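Local coordinates for Xaa-Pro dipeptidase (Pyrococcus horikoshii, PDB 1WY2), which probably splits dipeptides that have proline in the C-terminal position, working as a homodimer with two metal ions in each subunit, at residues D79-A84 with Y99-E104; Y44-G49 with E86-L91; V23-N28 with Y32-A37; E103-K108 with K112-V117. All coordinates share one frame; numbering follows the deposited sequence.

Interaction 1: D79-A84 with Y99-E104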
loop_
_atom_site.group_PDB
_atom_site.type_symbol
_atom_site.label_atom_id
_atom_site.label_comp_id
_atom_site.label_asym_id
_atom_site.label_seq_id
_atom_site.Cartn_x
_atom_site.Cartn_y
_atom_site.Cartn_z
ATOM N N ASP A 79 0.667 -25.706 -3.046
ATOM C CA ASP A 79 -0.010 -26.994 -2.935
ATOM C C ASP A 79 0.258 -27.614 -1.570
ATOM O O ASP A 79 -0.582 -28.333 -1.028
ATOM C CB ASP A 79 0.457 -27.942 -4.041
ATOM C CG ASP A 79 0.114 -27.431 -5.428
ATOM O OD1 ASP A 79 -1.076 -27.150 -5.684
ATOM O OD2 ASP A 79 1.035 -27.314 -6.262
ATOM N N GLU A 80 1.435 -27.329 -1.020
ATOM C CA GLU A 80 1.820 -27.845 0.288
ATOM C C GLU A 80 0.947 -27.196 1.357
ATOM O O GLU A 80 0.562 -27.835 2.338
ATOM C CB GLU A 80 3.290 -27.532 0.564
ATOM C CG GLU A 80 4.256 -28.148 -0.434
ATOM C CD GLU A 80 5.687 -27.705 -0.203
ATOM O OE1 GLU A 80 6.204 -27.910 0.917
ATOM O OE2 GLU A 80 6.295 -27.150 -1.141
ATOM N N PHE A 81 0.642 -25.918 1.155
ATOM C CA PHE A 81 -0.192 -25.171 2.088
ATOM C C PHE A 81 -1.617 -25.712 2.065
ATOM O O PHE A 81 -2.191 -26.029 3.107
ATOM C CB PHE A 81 -0.205 -23.683 1.719
ATOM C CG PHE A 81 -1.150 -22.862 2.552
ATOM C CD1 PHE A 81 -0.921 -22.682 3.913
ATOM C CD2 PHE A 81 -2.288 -22.298 1.984
ATOM C CE1 PHE A 81 -1.815 -21.954 4.697
ATOM C CE2 PHE A 81 -3.188 -21.569 2.761
ATOM C CZ PHE A 81 -2.951 -21.398 4.120
ATOM N N TYR A 82 -2.183 -25.823 0.866
ATOM C CA TYR A 82 -3.545 -26.320 0.711
ATOM C C TYR A 82 -3.715 -27.726 1.269
ATOM O O TYR A 82 -4.791 -28.082 1.750
ATOM C CB TYR A 82 -3.950 -26.290 -0.764
ATOM C CG TYR A 82 -4.010 -24.894 -1.337
ATOM C CD1 TYR A 82 -4.842 -23.927 -0.774
ATOM C CD2 TYR A 82 -3.224 -24.531 -2.431
ATOM C CE1 TYR A 82 -4.890 -22.632 -1.283
ATOM C CE2 TYR A 82 -3.265 -23.235 -2.949
ATOM C CZ TYR A 82 -4.100 -22.292 -2.369
ATOM O OH TYR A 82 -4.146 -21.009 -2.866
ATOM N N LYS A 83 -2.655 -28.525 1.205
ATOM C CA LYS A 83 -2.717 -29.887 1.716
ATOM C C LYS A 83 -2.932 -29.859 3.227
ATOM O O LYS A 83 -3.632 -30.705 3.782
ATOM C CB LYS A 83 -1.427 -30.641 1.387
ATOM C CG LYS A 83 -1.454 -32.103 1.806
ATOM C CD LYS A 83 -0.244 -32.857 1.285
ATOM C CE LYS A 83 -0.333 -34.336 1.630
ATOM N NZ LYS A 83 0.807 -35.107 1.062
ATOM N N ALA A 84 -2.330 -28.873 3.885
ATOM C CA ALA A 84 -2.455 -28.724 5.328
ATOM C C ALA A 84 -3.890 -28.365 5.707
ATOM O O ALA A 84 -4.347 -28.666 6.810
ATOM C CB ALA A 84 -1.498 -27.646 5.821
ATOM N N TYR A 99 -11.031 -12.900 -3.680
ATOM C CA TYR A 99 -11.827 -13.878 -4.417
ATOM C C TYR A 99 -11.001 -15.027 -4.995
ATOM O O TYR A 99 -11.335 -16.197 -4.807
ATOM C CB TYR A 99 -12.574 -13.162 -5.550
ATOM C CG TYR A 99 -13.423 -14.068 -6.411
ATOM C CD1 TYR A 99 -14.601 -14.626 -5.920
ATOM C CD2 TYR A 99 -13.044 -14.369 -7.718
ATOM C CE1 TYR A 99 -15.383 -15.462 -6.710
ATOM C CE2 TYR A 99 -13.819 -15.204 -8.517
ATOM C CZ TYR A 99 -14.984 -15.746 -8.007
ATOM O OH TYR A 99 -15.758 -16.563 -8.800
ATOM N N GLY A 100 -9.929 -14.685 -5.701
ATOM C CA GLY A 100 -9.083 -15.694 -6.314
ATOM C C GLY A 100 -8.538 -16.717 -5.338
ATOM O O GLY A 100 -8.505 -17.914 -5.632
ATOM N N PHE A 101 -8.113 -16.248 -4.172
ATOM C CA PHE A 101 -7.563 -17.131 -3.153
ATOM C C PHE A 101 -8.643 -18.050 -2.593
ATOM O O PHE A 101 -8.401 -19.236 -2.362
ATOM C CB PHE A 101 -6.946 -16.303 -2.025
ATOM C CG PHE A 101 -6.153 -17.115 -1.047
ATOM C CD1 PHE A 101 -4.946 -17.696 -1.426
ATOM C CD2 PHE A 101 -6.616 -17.316 0.248
ATOM C CE1 PHE A 101 -4.212 -18.466 -0.526
ATOM C CE2 PHE A 101 -5.888 -18.084 1.154
ATOM C CZ PHE A 101 -4.685 -18.659 0.765
ATOM N N ILE A 102 -9.835 -17.502 -2.376
ATOM C CA ILE A 102 -10.948 -18.282 -1.850
ATOM C C ILE A 102 -11.349 -19.391 -2.819
ATOM O O ILE A 102 -11.702 -20.493 -2.399
ATOM C CB ILE A 102 -12.172 -17.391 -1.572
ATOM C CG1 ILE A 102 -11.850 -16.426 -0.424
ATOM C CG2 ILE A 102 -13.380 -18.253 -1.237
ATOM C CD1 ILE A 102 -12.948 -15.440 -0.119
ATOM N N GLU A 103 -11.299 -19.099 -4.114
ATOM C CA GLU A 103 -11.649 -20.105 -5.111
ATOM C C GLU A 103 -10.644 -21.251 -5.056
ATOM O O GLU A 103 -11.005 -22.411 -5.248
ATOM C CB GLU A 103 -11.680 -19.486 -6.510
ATOM C CG GLU A 103 -12.862 -18.553 -6.736
ATOM C CD GLU A 103 -14.196 -19.226 -6.461
ATOM O OE1 GLU A 103 -14.487 -20.263 -7.095
ATOM O OE2 GLU A 103 -14.956 -18.720 -5.610
ATOM N N GLU A 104 -9.385 -20.919 -4.791
ATOM C CA GLU A 104 -8.336 -21.927 -4.678
ATOM C C GLU A 104 -8.643 -22.841 -3.496
ATOM O O GLU A 104 -8.586 -24.064 -3.610
ATOM C CB GLU A 104 -6.974 -21.260 -4.459
ATOM C CG GLU A 104 -6.347 -20.664 -5.707
ATOM C CD GLU A 104 -5.838 -21.725 -6.665
ATOM O OE1 GLU A 104 -6.661 -22.517 -7.173
ATOM O OE2 GLU A 104 -4.613 -21.768 -6.905
#
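F101 meets two aromatic residues of helix 78-85, F81 and Y82. With its CG anti to the backbone N (chi1 -170°), it sends the ring across the gap between the helices. Its CZ lies 3.8 Å from CE2 of F81, which comes up at the edge of the F101 ring, close to its plane; the two side chains cross at about a right angle. CE1 of F101 packs 3.5 Å from Y82 OH, which comes in obliquely to the ring. One turn further on, E104 presents its aliphatic part: CB is 3.3 Å from Y82 OH, and the ring carbon CZ of Y82 follows at 3.7 Å. The E104 chain then bends, and its carboxylate finds its salt-bridge partner in K108. With Y82 cut back to an alanine, F101 CE1 and the E104 methylenes would probably lose the hydroxyl they share. The short helical segments cross at -62° with axes 12.6 Å apart, so long side chains must do the bridging. Beneath them, F81 and F101 both rest on L24 of strand 22-25 and on the Y44 ring, while Y82 also packs against L105 and K108 of helix 99-108.

Interaction 2: Y44-G49 with E86-L91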
loop_
_atom_site.group_PDB
_atom_site.type_symbol
_atom_site.label_atom_id
_atom_site.label_comp_id
_atom_site.label_asym_id
_atom_site.label_seq_id
_atom_site.Cartn_x
_atom_site.Cartn_y
_atom_site.Cartn_z
ATOM N N TYR A 44 0.639 -17.062 6.318
ATOM C CA TYR A 44 -0.708 -17.509 6.641
ATOM C C TYR A 44 -0.744 -18.228 7.979
ATOM O O TYR A 44 -0.016 -19.197 8.182
ATOM C CB TYR A 44 -1.238 -18.466 5.569
ATOM C CG TYR A 44 -1.061 -17.972 4.152
ATOM C CD1 TYR A 44 0.106 -18.245 3.440
ATOM C CD2 TYR A 44 -2.052 -17.217 3.530
ATOM C CE1 TYR A 44 0.282 -17.776 2.141
ATOM C CE2 TYR A 44 -1.886 -16.742 2.233
ATOM C CZ TYR A 44 -0.718 -17.026 1.544
ATOM O OH TYR A 44 -0.549 -16.561 0.259
ATOM N N ILE A 45 -1.585 -17.751 8.890
ATOM C CA ILE A 45 -1.720 -18.397 10.188
ATOM C C ILE A 45 -2.954 -19.288 10.153
ATOM O O ILE A 45 -4.039 -18.843 9.773
ATOM C CB ILE A 45 -1.909 -17.380 11.334
ATOM C CG1 ILE A 45 -0.729 -16.407 11.382
ATOM C CG2 ILE A 45 -2.025 -18.123 12.668
ATOM C CD1 ILE A 45 -0.855 -15.349 12.460
ATOM N N LEU A 46 -2.785 -20.554 10.523
ATOM C CA LEU A 46 -3.906 -21.483 10.561
ATOM C C LEU A 46 -4.146 -21.840 12.022
ATOM O O LEU A 46 -3.255 -22.362 12.695
ATOM C CB LEU A 46 -3.598 -22.752 9.759
ATOM C CG LEU A 46 -4.745 -23.764 9.677
ATOM C CD1 LEU A 46 -5.951 -23.124 9.001
ATOM C CD2 LEU A 46 -4.291 -24.993 8.906
ATOM N N ILE A 47 -5.347 -21.551 12.505
ATOM C CA ILE A 47 -5.705 -21.829 13.891
ATOM C C ILE A 47 -6.761 -22.924 13.985
ATOM O O ILE A 47 -7.799 -22.858 13.320
ATOM C CB ILE A 47 -6.257 -20.556 14.578
ATOM C CG1 ILE A 47 -5.176 -19.472 14.611
ATOM C CG2 ILE A 47 -6.721 -20.881 15.994
ATOM C CD1 ILE A 47 -5.687 -18.097 15.011
ATOM N N THR A 48 -6.479 -23.942 14.794
ATOM C CA THR A 48 -7.425 -25.032 15.017
ATOM C C THR A 48 -7.728 -25.029 16.512
ATOM O O THR A 48 -7.162 -24.231 17.257
ATOM C CB THR A 48 -6.852 -26.414 14.619
ATOM O OG1 THR A 48 -5.755 -26.749 15.476
ATOM C CG2 THR A 48 -6.387 -26.400 13.180
ATOM N N GLY A 49 -8.609 -25.917 16.955
ATOM C CA GLY A 49 -8.960 -25.946 18.364
ATOM C C GLY A 49 -7.825 -26.191 19.341
ATOM O O GLY A 49 -7.914 -25.803 20.506
ATOM N N GLU A 86 -6.540 -29.464 4.020
ATOM C CA GLU A 86 -7.422 -30.573 3.663
ATOM C C GLU A 86 -8.127 -31.166 4.879
ATOM O O GLU A 86 -7.490 -31.497 5.876
ATOM C CB GLU A 86 -6.632 -31.682 2.962
ATOM C CG GLU A 86 -5.981 -31.271 1.654
ATOM C CD GLU A 86 -5.289 -32.434 0.961
ATOM O OE1 GLU A 86 -4.402 -33.060 1.583
ATOM O OE2 GLU A 86 -5.630 -32.723 -0.206
ATOM N N GLY A 87 -9.446 -31.302 4.788
ATOM C CA GLY A 87 -10.205 -31.868 5.888
ATOM C C GLY A 87 -11.069 -30.856 6.614
ATOM O O GLY A 87 -11.987 -31.227 7.347
ATOM N N ILE A 88 -10.779 -29.577 6.409
ATOM C CA ILE A 88 -11.537 -28.511 7.050
ATOM C C ILE A 88 -12.893 -28.315 6.377
ATOM O O ILE A 88 -12.974 -28.146 5.162
ATOM C CB ILE A 88 -10.759 -27.180 7.002
ATOM C CG1 ILE A 88 -9.422 -27.339 7.731
ATOM C CG2 ILE A 88 -11.589 -26.069 7.629
ATOM C CD1 ILE A 88 -8.514 -26.130 7.631
ATOM N N LYS A 89 -13.955 -28.339 7.175
ATOM C CA LYS A 89 -15.306 -28.158 6.656
ATOM C C LYS A 89 -15.680 -26.678 6.606
ATOM O O LYS A 89 -15.956 -26.134 5.538
ATOM C CB LYS A 89 -16.315 -28.907 7.528
ATOM C CG LYS A 89 -16.135 -30.418 7.532
ATOM C CD LYS A 89 -16.401 -31.016 6.157
ATOM C CE LYS A 89 -17.838 -30.772 5.714
ATOM N NZ LYS A 89 -18.129 -31.376 4.382
ATOM N N SER A 90 -15.687 -26.038 7.771
ATOM C CA SER A 90 -16.024 -24.623 7.879
ATOM C C SER A 90 -14.772 -23.824 8.230
ATOM O O SER A 90 -14.193 -24.014 9.298
ATOM C CB SER A 90 -17.091 -24.427 8.962
ATOM O OG SER A 90 -17.503 -23.073 9.048
ATOM N N LEU A 91 -14.361 -22.929 7.333
ATOM C CA LEU A 91 -13.168 -22.112 7.548
ATOM C C LEU A 91 -13.498 -20.649 7.830
ATOM O O LEU A 91 -14.231 -20.016 7.072
ATOM C CB LEU A 91 -12.252 -22.184 6.319
ATOM C CG LEU A 91 -10.927 -21.413 6.380
ATOM C CD1 LEU A 91 -9.967 -22.116 7.341
ATOM C CD2 LEU A 91 -10.307 -21.331 4.994
#
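L46 touches I88 and L91 through a single methyl, CD1. That carbon lies 4.2 Å from CD1 of I88 and 4.5 Å from CD1 of L91, a purely apolar meeting of branch ends. The L46 side chain leaves with CG anti to the backbone N (chi1 -177°), which carries the methyl over toward the other segment; the L46 and I88 side chains run antiparallel, one passing alongside the other. Both also touch A22 of strand 22-25, the strand that separates 44-48 from 90-93 in the six-stranded mixed sheet of the creatinase/prolidase N-terminal domain. The contact thus spans two strand spacings, and the CA atoms of L46 and L91 are 9.8 Å apart. Further out, the backbone fixes both sides. L46 pairs with T53 on the next strand, while I45 and I47 pair with I25 and V23 on strand 22-25. On the other segment, G87 turns the chain with a positive phi of 109° that favours glycine, I88 leans on I111, and the amide of S90 is held by D21. Across the sheet from L46, I47 packs on helix 6-17 and I45 on helix 28-35.

Interaction 3: V23-N28 with Y32-A37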
loop_
_atom_site.group_PDB
_atom_site.type_symbol
_atom_site.label_atom_id
_atom_site.label_comp_id
_atom_site.label_asym_id
_atom_site.label_seq_id
_atom_site.Cartn_x
_atom_site.Cartn_y
_atom_site.Cartn_z
ATOM N N VAL A 23 -9.468 -21.386 11.418
ATOM C CA VAL A 23 -9.409 -19.999 10.987
ATOM C C VAL A 23 -8.106 -19.707 10.259
ATOM O O VAL A 23 -7.033 -20.152 10.671
ATOM C CB VAL A 23 -9.545 -19.030 12.184
ATOM C CG1 VAL A 23 -9.161 -17.607 11.764
ATOM C CG2 VAL A 23 -10.973 -19.052 12.697
ATOM N N LEU A 24 -8.211 -18.962 9.165
ATOM C CA LEU A 24 -7.051 -18.585 8.373
ATOM C C LEU A 24 -6.858 -17.074 8.452
ATOM O O LEU A 24 -7.776 -16.318 8.149
ATOM C CB LEU A 24 -7.253 -18.995 6.909
ATOM C CG LEU A 24 -6.171 -18.538 5.927
ATOM C CD1 LEU A 24 -4.832 -19.147 6.314
ATOM C CD2 LEU A 24 -6.555 -18.949 4.510
ATOM N N ILE A 25 -5.670 -16.645 8.870
ATOM C CA ILE A 25 -5.338 -15.221 8.976
ATOM C C ILE A 25 -4.236 -14.936 7.956
ATOM O O ILE A 25 -3.163 -15.540 8.019
ATOM C CB ILE A 25 -4.821 -14.871 10.394
ATOM C CG1 ILE A 25 -5.904 -15.182 11.434
ATOM C CG2 ILE A 25 -4.427 -13.393 10.469
ATOM C CD1 ILE A 25 -7.177 -14.365 11.274
ATOM N N ALA A 26 -4.493 -14.014 7.026
ATOM C CA ALA A 26 -3.518 -13.697 5.983
ATOM C C ALA A 26 -3.146 -12.223 5.806
ATOM O O ALA A 26 -2.118 -11.920 5.200
ATOM C CB ALA A 26 -4.005 -14.254 4.652
ATOM N N LYS A 27 -3.961 -11.305 6.317
ATOM C CA LYS A 27 -3.642 -9.884 6.162
ATOM C C LYS A 27 -2.465 -9.517 7.065
ATOM O O LYS A 27 -2.470 -9.821 8.258
ATOM C CB LYS A 27 -4.861 -9.020 6.492
ATOM C CG LYS A 27 -4.792 -7.620 5.891
ATOM C CD LYS A 27 -6.032 -6.792 6.211
ATOM C CE LYS A 27 -5.986 -5.441 5.500
ATOM N NZ LYS A 27 -7.180 -4.594 5.796
ATOM N N ASN A 28 -1.460 -8.861 6.487
ATOM C CA ASN A 28 -0.248 -8.477 7.207
ATOM C C ASN A 28 -0.422 -7.929 8.619
ATOM O O ASN A 28 0.218 -8.410 9.559
ATOM C CB ASN A 28 0.565 -7.484 6.377
ATOM C CG ASN A 28 0.944 -8.039 5.024
ATOM O OD1 ASN A 28 1.358 -9.193 4.909
ATOM N ND2 ASN A 28 0.811 -7.219 3.987
ATOM N N TYR A 32 0.777 -9.979 12.035
ATOM C CA TYR A 32 1.694 -9.388 13.003
ATOM C C TYR A 32 1.042 -9.314 14.378
ATOM O O TYR A 32 1.658 -9.647 15.396
ATOM C CB TYR A 32 2.099 -7.974 12.575
ATOM C CG TYR A 32 2.951 -7.284 13.617
ATOM C CD1 TYR A 32 4.272 -7.676 13.829
ATOM C CD2 TYR A 32 2.413 -6.300 14.448
ATOM C CE1 TYR A 32 5.035 -7.111 14.846
ATOM C CE2 TYR A 32 3.172 -5.727 15.473
ATOM C CZ TYR A 32 4.480 -6.141 15.665
ATOM O OH TYR A 32 5.232 -5.602 16.690
ATOM N N TYR A 33 -0.210 -8.874 14.403
ATOM C CA TYR A 33 -0.939 -8.736 15.656
ATOM C C TYR A 33 -0.979 -10.042 16.438
ATOM O O TYR A 33 -0.767 -10.063 17.647
ATOM C CB TYR A 33 -2.372 -8.281 15.383
ATOM C CG TYR A 33 -3.156 -7.938 16.633
ATOM C CD1 TYR A 33 -2.875 -6.781 17.359
ATOM C CD2 TYR A 33 -4.188 -8.762 17.080
ATOM C CE1 TYR A 33 -3.609 -6.449 18.501
ATOM C CE2 TYR A 33 -4.926 -8.442 18.218
ATOM C CZ TYR A 33 -4.631 -7.285 18.923
ATOM O OH TYR A 33 -5.354 -6.968 20.051
ATOM N N ILE A 34 -1.241 -11.134 15.731
ATOM C CA ILE A 34 -1.357 -12.444 16.361
ATOM C C ILE A 34 -0.049 -13.203 16.606
ATOM O O ILE A 34 0.112 -13.822 17.658
ATOM C CB ILE A 34 -2.308 -13.336 15.531
ATOM C CG1 ILE A 34 -3.687 -12.676 15.461
ATOM C CG2 ILE A 34 -2.420 -14.725 16.149
ATOM C CD1 ILE A 34 -4.628 -13.329 14.468
ATOM N N SER A 35 0.886 -13.145 15.660
ATOM C CA SER A 35 2.143 -13.888 15.793
ATOM C C SER A 35 3.387 -13.060 16.095
ATOM O O SER A 35 4.373 -13.584 16.622
ATOM C CB SER A 35 2.405 -14.690 14.518
ATOM O OG SER A 35 2.831 -13.832 13.471
ATOM N N GLY A 36 3.350 -11.776 15.757
ATOM C CA GLY A 36 4.507 -10.926 15.986
ATOM C C GLY A 36 5.456 -10.967 14.799
ATOM O O GLY A 36 6.475 -10.273 14.777
ATOM N N ALA A 37 5.116 -11.784 13.807
ATOM C CA ALA A 37 5.924 -11.929 12.596
ATOM C C ALA A 37 5.439 -10.989 11.491
ATOM O O ALA A 37 4.264 -10.621 11.449
ATOM C CB ALA A 37 5.867 -13.370 12.107
HETATM O O HOH W 1 2.847 -9.526 9.169
#
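I25 and I34 meet tip to tip, and this is the tight, buried end of the contact. CD1 of I34 sits 3.8 Å from CG1 of I25, and the I25 branch methyl CG2 is also close, 4.0 Å from the same CD1. I34 puts CG1 anti to its carbonyl carbon and then runs on extended (chi2 169°), which brings CD1 out to the strand. This packs helix 28-35 against strand 22-25, which leads into it; V8 and I11 of helix 6-17 and I45 of the neighbouring strand pack round I34 as well.

The other end is polar and looser, beside the solvent-exposed N28. There the helical bond from Y32 N to N28 O is 3.0 Å long and nearly straight, at 162° at the hydrogen. A water donates a second bond to N28 O at 2.9 Å and a further one to A37 O at 2.9 Å, tying the start of the helix to the chain just past its end. G36 leaves the helix with a positive phi of 88°, and S35 OG accepts from A37 N at 3.1 Å, making an ST turn. The Y32 ring swings away to stack on H219, and K27 forms a salt bridge with E292.

N28 O is thus gripped by one amide and one water. Both bonds use backbone atoms and hardly depend on side chains; the turn at 35-37, by contrast, uses S35 OG and a glycine's positive phi, and the I25-I34 end probably depends on the shape of two branched side chains.

Interaction 4: E103-K108 with K112-V117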
loop_
_atom_site.group_PDB
_atom_site.type_symbol
_atom_site.label_atom_id
_atom_site.label_comp_id
_atom_site.label_asym_id
_atom_site.label_seq_id
_atom_site.Cartn_x
_atom_site.Cartn_y
_atom_site.Cartn_z
ATOM N N GLU A 103 -11.299 -19.099 -4.114
ATOM C CA GLU A 103 -11.649 -20.105 -5.111
ATOM C C GLU A 103 -10.644 -21.251 -5.056
ATOM O O GLU A 103 -11.005 -22.411 -5.248
ATOM C CB GLU A 103 -11.680 -19.486 -6.510
ATOM C CG GLU A 103 -12.862 -18.553 -6.736
ATOM C CD GLU A 103 -14.196 -19.226 -6.461
ATOM O OE1 GLU A 103 -14.487 -20.263 -7.095
ATOM O OE2 GLU A 103 -14.956 -18.720 -5.610
ATOM N N GLU A 104 -9.385 -20.919 -4.791
ATOM C CA GLU A 104 -8.336 -21.927 -4.678
ATOM C C GLU A 104 -8.643 -22.841 -3.496
ATOM O O GLU A 104 -8.586 -24.064 -3.610
ATOM C CB GLU A 104 -6.974 -21.260 -4.459
ATOM C CG GLU A 104 -6.347 -20.664 -5.707
ATOM C CD GLU A 104 -5.838 -21.725 -6.665
ATOM O OE1 GLU A 104 -6.661 -22.517 -7.173
ATOM O OE2 GLU A 104 -4.613 -21.768 -6.905
ATOM N N LEU A 105 -8.968 -22.235 -2.358
ATOM C CA LEU A 105 -9.282 -22.988 -1.149
ATOM C C LEU A 105 -10.448 -23.947 -1.383
ATOM O O LEU A 105 -10.455 -25.066 -0.872
ATOM C CB LEU A 105 -9.620 -22.024 -0.006
ATOM C CG LEU A 105 -8.491 -21.105 0.470
ATOM C CD1 LEU A 105 -9.047 -20.052 1.419
ATOM C CD2 LEU A 105 -7.411 -21.925 1.155
ATOM N N LYS A 106 -11.431 -23.502 -2.159
ATOM C CA LYS A 106 -12.599 -24.322 -2.458
ATOM C C LYS A 106 -12.241 -25.568 -3.259
ATOM O O LYS A 106 -12.774 -26.653 -3.012
ATOM C CB LYS A 106 -13.631 -23.518 -3.253
ATOM C CG LYS A 106 -14.343 -22.429 -2.473
ATOM C CD LYS A 106 -15.408 -21.767 -3.339
ATOM C CE LYS A 106 -16.172 -20.697 -2.582
ATOM N NZ LYS A 106 -17.214 -20.064 -3.441
ATOM N N LYS A 107 -11.336 -25.407 -4.218
ATOM C CA LYS A 107 -10.942 -26.514 -5.077
ATOM C C LYS A 107 -9.798 -27.379 -4.556
ATOM O O LYS A 107 -9.910 -28.605 -4.535
ATOM C CB LYS A 107 -10.585 -25.986 -6.471
ATOM C CG LYS A 107 -9.420 -25.010 -6.494
ATOM C CD LYS A 107 -9.148 -24.491 -7.901
ATOM C CE LYS A 107 -8.758 -25.614 -8.854
ATOM N NZ LYS A 107 -8.495 -25.108 -10.232
ATOM N N LYS A 108 -8.709 -26.748 -4.130
ATOM C CA LYS A 108 -7.542 -27.482 -3.648
ATOM C C LYS A 108 -7.601 -27.975 -2.204
ATOM O O LYS A 108 -7.000 -28.999 -1.874
ATOM C CB LYS A 108 -6.283 -26.640 -3.864
ATOM C CG LYS A 108 -6.031 -26.311 -5.329
ATOM C CD LYS A 108 -4.742 -25.529 -5.522
ATOM C CE LYS A 108 -4.469 -25.291 -7.001
ATOM N NZ LYS A 108 -3.216 -24.521 -7.222
ATOM N N LYS A 112 -15.639 -26.449 2.398
ATOM C CA LYS A 112 -17.074 -26.441 2.147
ATOM C C LYS A 112 -17.787 -25.127 2.448
ATOM O O LYS A 112 -18.603 -24.657 1.652
ATOM C CB LYS A 112 -17.744 -27.561 2.951
ATOM C CG LYS A 112 -17.417 -28.964 2.473
ATOM C CD LYS A 112 -17.939 -29.195 1.061
ATOM C CE LYS A 112 -17.673 -30.618 0.599
ATOM N NZ LYS A 112 -18.160 -30.849 -0.792
ATOM N N GLU A 113 -17.480 -24.537 3.598
ATOM C CA GLU A 113 -18.134 -23.304 4.012
ATOM C C GLU A 113 -17.142 -22.277 4.543
ATOM O O GLU A 113 -16.116 -22.634 5.118
ATOM C CB GLU A 113 -19.166 -23.638 5.098
ATOM C CG GLU A 113 -20.047 -22.484 5.550
ATOM C CD GLU A 113 -21.020 -22.891 6.653
ATOM O OE1 GLU A 113 -21.837 -23.810 6.430
ATOM O OE2 GLU A 113 -20.968 -22.293 7.748
ATOM N N PHE A 114 -17.452 -21.000 4.335
ATOM C CA PHE A 114 -16.607 -19.917 4.828
ATOM C C PHE A 114 -17.449 -19.021 5.723
ATOM O O PHE A 114 -18.632 -18.801 5.460
ATOM C CB PHE A 114 -16.042 -19.073 3.678
ATOM C CG PHE A 114 -15.135 -19.827 2.754
ATOM C CD1 PHE A 114 -15.654 -20.556 1.685
ATOM C CD2 PHE A 114 -13.760 -19.812 2.948
ATOM C CE1 PHE A 114 -14.813 -21.258 0.824
ATOM C CE2 PHE A 114 -12.909 -20.510 2.096
ATOM C CZ PHE A 114 -13.437 -21.235 1.029
ATOM N N LYS A 115 -16.841 -18.515 6.792
ATOM C CA LYS A 115 -17.529 -17.625 7.713
ATOM C C LYS A 115 -16.600 -16.477 8.076
ATOM O O LYS A 115 -15.383 -16.645 8.109
ATOM C CB LYS A 115 -17.958 -18.367 8.983
ATOM C CG LYS A 115 -19.219 -19.209 8.820
ATOM C CD LYS A 115 -19.785 -19.609 10.174
ATOM C CE LYS A 115 -21.149 -20.267 10.036
ATOM N NZ LYS A 115 -21.767 -20.540 11.365
ATOM N N LYS A 116 -17.178 -15.310 8.336
ATOM C CA LYS A 116 -16.390 -14.134 8.689
ATOM C C LYS A 116 -15.910 -14.196 10.134
ATOM O O LYS A 116 -16.658 -14.605 11.023
ATOM C CB LYS A 116 -17.227 -12.861 8.524
ATOM C CG LYS A 116 -17.735 -12.588 7.120
ATOM C CD LYS A 116 -18.535 -11.292 7.090
ATOM C CE LYS A 116 -19.130 -11.033 5.717
ATOM N NZ LYS A 116 -20.073 -12.111 5.309
ATOM N N VAL A 117 -14.667 -13.783 10.368
ATOM C CA VAL A 117 -14.120 -13.748 11.721
ATOM C C VAL A 117 -13.772 -12.304 12.071
ATOM O O VAL A 117 -13.148 -12.026 13.094
ATOM C CB VAL A 117 -12.854 -14.625 11.867
ATOM C CG1 VAL A 117 -13.201 -16.082 11.568
ATOM C CG2 VAL A 117 -11.744 -14.117 10.957
#
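E104 O takes the amide K108 N at 2.7 Å, a regular helical bond, and the same two residues are linked a second time through their side chains. K108 NZ reaches E104 OE2 at 3.1 Å, on the syn side of the carboxylate but 32° out of its plane, with D79 a long, weak second partner for the lysine. The link to strand 113-116 is apolar and centres on the far edge of the F114 ring. K106 lays its methylenes there, CG 3.5 Å from CE1 of F114, while its extended chain carries NZ on to a weak salt bridge with E103. On the far side of CZ, L105 CD1 stands 3.9 Å from CE2 of F114; between these two, the CZ of F114 lies 4.0 Å from L105 CB. Helix 99-108 is the connection of a beta-alpha-beta unit, running from strand 90-93 to the parallel strand 113-116. Without the F114 ring, as with an alanine here, L105 and the K106 methylenes are likely to be left with nothing of strand 113-116 to lean on. L105 and F114 both also touch L91 of strand 90-93, the first strand of the unit, and F114 packs on Y99 of the second subunit.

All four interactions lie in the N-terminal domain, away from the metal sites, and surround one mixed sheet. Along the chain, interaction 3 comes first; interactions 2 and 1 then alternate their segments, and interaction 4 follows, sharing E103 and E104 with interaction 1. Centres of interactions 1 and 4 are about 8 Å apart on helix 99-108, those of 2 and 4 about 10 Å, and those of 3 and 4 about 18 Å. Strand 22-25 joins 3 to 2 by backbone bonds with 44-48, while strands 90-93 and 113-116 join 2 to 4. Helices 78-85 and 99-108 pack together over the sheet, and interactions 1 and 4 continue to the second subunit, tying this layer to the dimer interface.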